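Long-range contact in amidohydrolase 3 domain-containing protein (Pyrococcus furiosus, PDB 3ICJ), which is an uncharacterized zinc-binding member of the amidohydrolase family that probably hydrolyses carbon-nitrogen bonds other than peptide bonds: residues Ala96-Leu107 against Leu231-Met242. Residues are numbered along the deposited sequence; the frame is centred on the assembly and turned at random.
Sequences AFFDSHLHLDEL and LLSLGVHSVGFM. With ZN (zinc ion), chain B.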
# COMPACT_ATOMS: atom_id res chain seq x y z
N ALA A 96 10.59 1.77 -13.40
CA ALA A 96 9.65 0.85 -12.79
C ALA A 96 8.70 1.59 -11.85
O ALA A 96 9.02 2.69 -11.35
CB ALA A 96 10.39 -0.28 -12.05
N PHE A 97 7.52 1.02 -11.66
CA PHE A 97 6.53 1.60 -10.76
C PHE A 97 7.04 1.58 -9.32
O PHE A 97 7.81 0.70 -8.94
CB PHE A 97 5.19 0.88 -10.88
CG PHE A 97 4.50 1.11 -12.19
CD1 PHE A 97 3.91 2.34 -12.47
CD2 PHE A 97 4.47 0.11 -13.17
CE1 PHE A 97 3.29 2.58 -13.71
CE2 PHE A 97 3.82 0.34 -14.41
CZ PHE A 97 3.24 1.58 -14.67
N PHE A 98 6.59 2.56 -8.56
CA PHE A 98 6.94 2.71 -7.17
C PHE A 98 5.59 2.92 -6.50
O PHE A 98 4.97 3.97 -6.68
CB PHE A 98 7.84 3.96 -7.01
CG PHE A 98 8.52 4.10 -5.65
CD1 PHE A 98 9.86 4.48 -5.58
CD2 PHE A 98 7.85 3.84 -4.45
CE1 PHE A 98 10.51 4.63 -4.34
CE2 PHE A 98 8.49 3.98 -3.21
CZ PHE A 98 9.82 4.37 -3.16
N ASP A 99 5.13 1.91 -5.76
CA ASP A 99 3.88 2.00 -5.00
C ASP A 99 4.20 2.57 -3.61
O ASP A 99 4.80 1.90 -2.77
CB ASP A 99 3.23 0.60 -4.90
CG ASP A 99 1.78 0.65 -4.39
OD1 ASP A 99 1.50 1.36 -3.41
OD2 ASP A 99 0.92 -0.06 -4.93
N SER A 100 3.79 3.81 -3.35
CA SER A 100 4.27 4.48 -2.14
C SER A 100 3.55 4.06 -0.84
O SER A 100 3.94 4.49 0.23
CB SER A 100 4.26 6.00 -2.32
OG SER A 100 3.05 6.44 -2.89
N HIS A 101 2.50 3.23 -0.94
CA HIS A 101 1.73 2.78 0.23
C HIS A 101 1.05 1.44 -0.00
O HIS A 101 0.02 1.37 -0.68
CB HIS A 101 0.67 3.85 0.58
CG HIS A 101 -0.13 3.58 1.82
ND1 HIS A 101 -0.22 4.48 2.85
CD2 HIS A 101 -0.91 2.52 2.17
CE1 HIS A 101 -1.00 3.99 3.80
NE2 HIS A 101 -1.43 2.80 3.41
N LEU A 102 1.59 0.39 0.60
CA LEU A 102 0.88 -0.87 0.63
C LEU A 102 1.28 -1.74 1.83
O LEU A 102 2.21 -1.41 2.58
CB LEU A 102 0.99 -1.64 -0.71
CG LEU A 102 2.35 -1.84 -1.39
CD1 LEU A 102 3.24 -2.72 -0.52
CD2 LEU A 102 2.13 -2.49 -2.75
N HIS A 103 0.60 -2.87 1.97
CA HIS A 103 0.85 -3.77 3.09
C HIS A 103 1.26 -5.11 2.53
O HIS A 103 0.41 -5.92 2.16
CB HIS A 103 -0.38 -3.88 3.97
CG HIS A 103 -0.88 -2.55 4.45
ND1 HIS A 103 -0.46 -1.98 5.64
CD2 HIS A 103 -1.73 -1.65 3.89
CE1 HIS A 103 -1.04 -0.81 5.79
NE2 HIS A 103 -1.81 -0.58 4.75
N LEU A 104 2.58 -5.32 2.45
CA LEU A 104 3.15 -6.52 1.82
C LEU A 104 2.72 -7.80 2.53
O LEU A 104 2.45 -8.81 1.87
CB LEU A 104 4.70 -6.48 1.79
CG LEU A 104 5.42 -5.56 0.83
CD1 LEU A 104 6.92 -5.74 0.95
CD2 LEU A 104 4.97 -5.86 -0.59
N ASP A 105 2.68 -7.78 3.87
CA ASP A 105 2.24 -8.97 4.62
C ASP A 105 0.77 -9.32 4.33
O ASP A 105 0.43 -10.48 4.01
CB ASP A 105 2.51 -8.84 6.14
CG ASP A 105 2.07 -7.48 6.74
OD1 ASP A 105 1.54 -6.58 6.04
OD2 ASP A 105 2.28 -7.31 7.96
N GLU A 106 -0.10 -8.32 4.43
CA GLU A 106 -1.52 -8.49 4.13
C GLU A 106 -1.79 -8.84 2.67
O GLU A 106 -2.67 -9.66 2.39
CB GLU A 106 -2.30 -7.22 4.51
CG GLU A 106 -2.46 -7.00 6.01
CD GLU A 106 -3.34 -5.80 6.32
OE1 GLU A 106 -2.83 -4.81 6.91
OE2 GLU A 106 -4.54 -5.83 5.97
N LEU A 107 -1.04 -8.24 1.74
CA LEU A 107 -1.16 -8.63 0.33
C LEU A 107 -0.81 -10.11 0.16
O LEU A 107 -1.53 -10.84 -0.51
CB LEU A 107 -0.29 -7.77 -0.61
CG LEU A 107 -0.18 -8.21 -2.09
CD1 LEU A 107 -1.55 -8.35 -2.81
CD2 LEU A 107 0.75 -7.26 -2.89
N LEU A 231 4.01 -8.37 -7.10
CA LEU A 231 4.31 -6.98 -7.43
C LEU A 231 5.33 -6.82 -8.57
O LEU A 231 5.13 -5.99 -9.47
CB LEU A 231 4.79 -6.21 -6.19
CG LEU A 231 3.66 -5.93 -5.19
CD1 LEU A 231 4.24 -5.56 -3.84
CD2 LEU A 231 2.71 -4.85 -5.69
N LEU A 232 6.39 -7.63 -8.52
CA LEU A 232 7.41 -7.66 -9.56
C LEU A 232 6.85 -8.01 -10.94
O LEU A 232 7.19 -7.35 -11.93
CB LEU A 232 8.58 -8.58 -9.19
CG LEU A 232 9.53 -8.10 -8.08
CD1 LEU A 232 10.50 -9.22 -7.76
CD2 LEU A 232 10.27 -6.81 -8.47
N SER A 233 5.97 -9.02 -11.00
CA SER A 233 5.30 -9.39 -12.25
C SER A 233 4.43 -8.29 -12.81
O SER A 233 4.14 -8.30 -13.99
CB SER A 233 4.46 -10.66 -12.08
OG SER A 233 3.22 -10.32 -11.48
N LEU A 234 3.97 -7.37 -11.96
CA LEU A 234 3.22 -6.18 -12.37
C LEU A 234 4.09 -4.95 -12.68
O LEU A 234 3.57 -3.88 -12.96
CB LEU A 234 2.14 -5.83 -11.33
CG LEU A 234 1.09 -6.92 -11.05
CD1 LEU A 234 0.35 -6.60 -9.78
CD2 LEU A 234 0.11 -7.09 -12.22
N GLY A 235 5.41 -5.10 -12.60
CA GLY A 235 6.34 -4.01 -12.87
C GLY A 235 6.62 -3.04 -11.73
O GLY A 235 7.14 -1.95 -11.96
N VAL A 236 6.29 -3.44 -10.50
CA VAL A 236 6.52 -2.62 -9.31
C VAL A 236 7.80 -3.12 -8.63
O VAL A 236 7.89 -4.29 -8.20
CB VAL A 236 5.32 -2.69 -8.29
CG1 VAL A 236 5.58 -1.83 -7.05
CG2 VAL A 236 4.00 -2.29 -8.97
N HIS A 237 8.80 -2.25 -8.55
CA HIS A 237 10.11 -2.64 -8.01
C HIS A 237 10.45 -1.99 -6.66
O HIS A 237 11.49 -2.30 -6.09
CB HIS A 237 11.24 -2.29 -8.99
CG HIS A 237 11.24 -3.10 -10.25
ND1 HIS A 237 12.36 -3.20 -11.05
CD2 HIS A 237 10.27 -3.80 -10.88
CE1 HIS A 237 12.09 -3.95 -12.10
NE2 HIS A 237 10.82 -4.31 -12.03
N SER A 238 9.61 -1.07 -6.20
CA SER A 238 9.83 -0.37 -4.92
C SER A 238 8.49 -0.10 -4.25
O SER A 238 7.50 0.17 -4.94
CB SER A 238 10.59 0.97 -5.11
OG SER A 238 11.63 0.88 -6.08
N VAL A 239 8.44 -0.19 -2.92
CA VAL A 239 7.20 -0.03 -2.16
C VAL A 239 7.43 0.75 -0.88
O VAL A 239 8.50 0.67 -0.27
CB VAL A 239 6.50 -1.38 -1.81
CG1 VAL A 239 6.00 -2.10 -3.06
CG2 VAL A 239 7.41 -2.30 -1.00
N GLY A 240 6.44 1.54 -0.49
CA GLY A 240 6.39 2.02 0.88
C GLY A 240 5.57 0.99 1.61
O GLY A 240 4.38 0.81 1.31
N PHE A 241 6.21 0.25 2.51
CA PHE A 241 5.52 -0.78 3.29
C PHE A 241 5.06 -0.16 4.62
O PHE A 241 5.88 0.14 5.50
CB PHE A 241 6.49 -1.97 3.46
CG PHE A 241 5.93 -3.18 4.22
CD1 PHE A 241 4.60 -3.27 4.66
CD2 PHE A 241 6.77 -4.26 4.45
CE1 PHE A 241 4.14 -4.39 5.35
CE2 PHE A 241 6.33 -5.41 5.14
CZ PHE A 241 5.00 -5.48 5.58
N MET A 242 3.74 0.03 4.76
CA MET A 242 3.16 0.75 5.91
C MET A 242 2.76 -0.22 7.00
O MET A 242 2.43 -1.35 6.69
CB MET A 242 1.90 1.54 5.51
CG MET A 242 2.09 2.72 4.56
SD MET A 242 3.16 4.07 5.09
CE MET A 242 4.37 3.64 3.87
ZN ZN B . -2.94 1.40 4.42
O HOH W 1 10.66 1.35 -8.49
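Met242 lays its CG over the centre of the His101 imidazole, 3.4 Å from the ring centroid, a CH-pi contact set by chi1 (-67°, CG anti to the carbonyl carbon); bends at chi2 and chi3 carry SD obliquely to the ring and CE toward Ser100 O. His101, thus backed on one face, binds zinc through NE2 at 2.3 Å, and ND1 is hydrogen-bonded to Glu372. His103 NE2 joins the same ion; Asp434 and the carboxylated Lys296 complete the site, and His103 ND1 gives a weak bond to Met242 O. Farther back along the paired strands Ser238 CB sits 3.6 Å above the Phe98 ring centre; a leucine in place of Phe98 would probably lose this flat cover and leave Ser238 CB poorly packed. Leu104 CB lies over one Phe241 face, while the Asp105 carboxylate stands at that ring's edge, turned 77° to it, OD1 3.5 Å from CE1. Leu231 meets Leu102 tip to tip and touches Leu104 and Leu107. Parallel strands 92-102, bulged between Asp99 and Leu102, and 236-244 are barrel neighbours, the first ending in the family's His-x-His zinc motif; helix 217-233 packs on Leu104 and Leu107, helices 442-451 and 463-477 on Phe97.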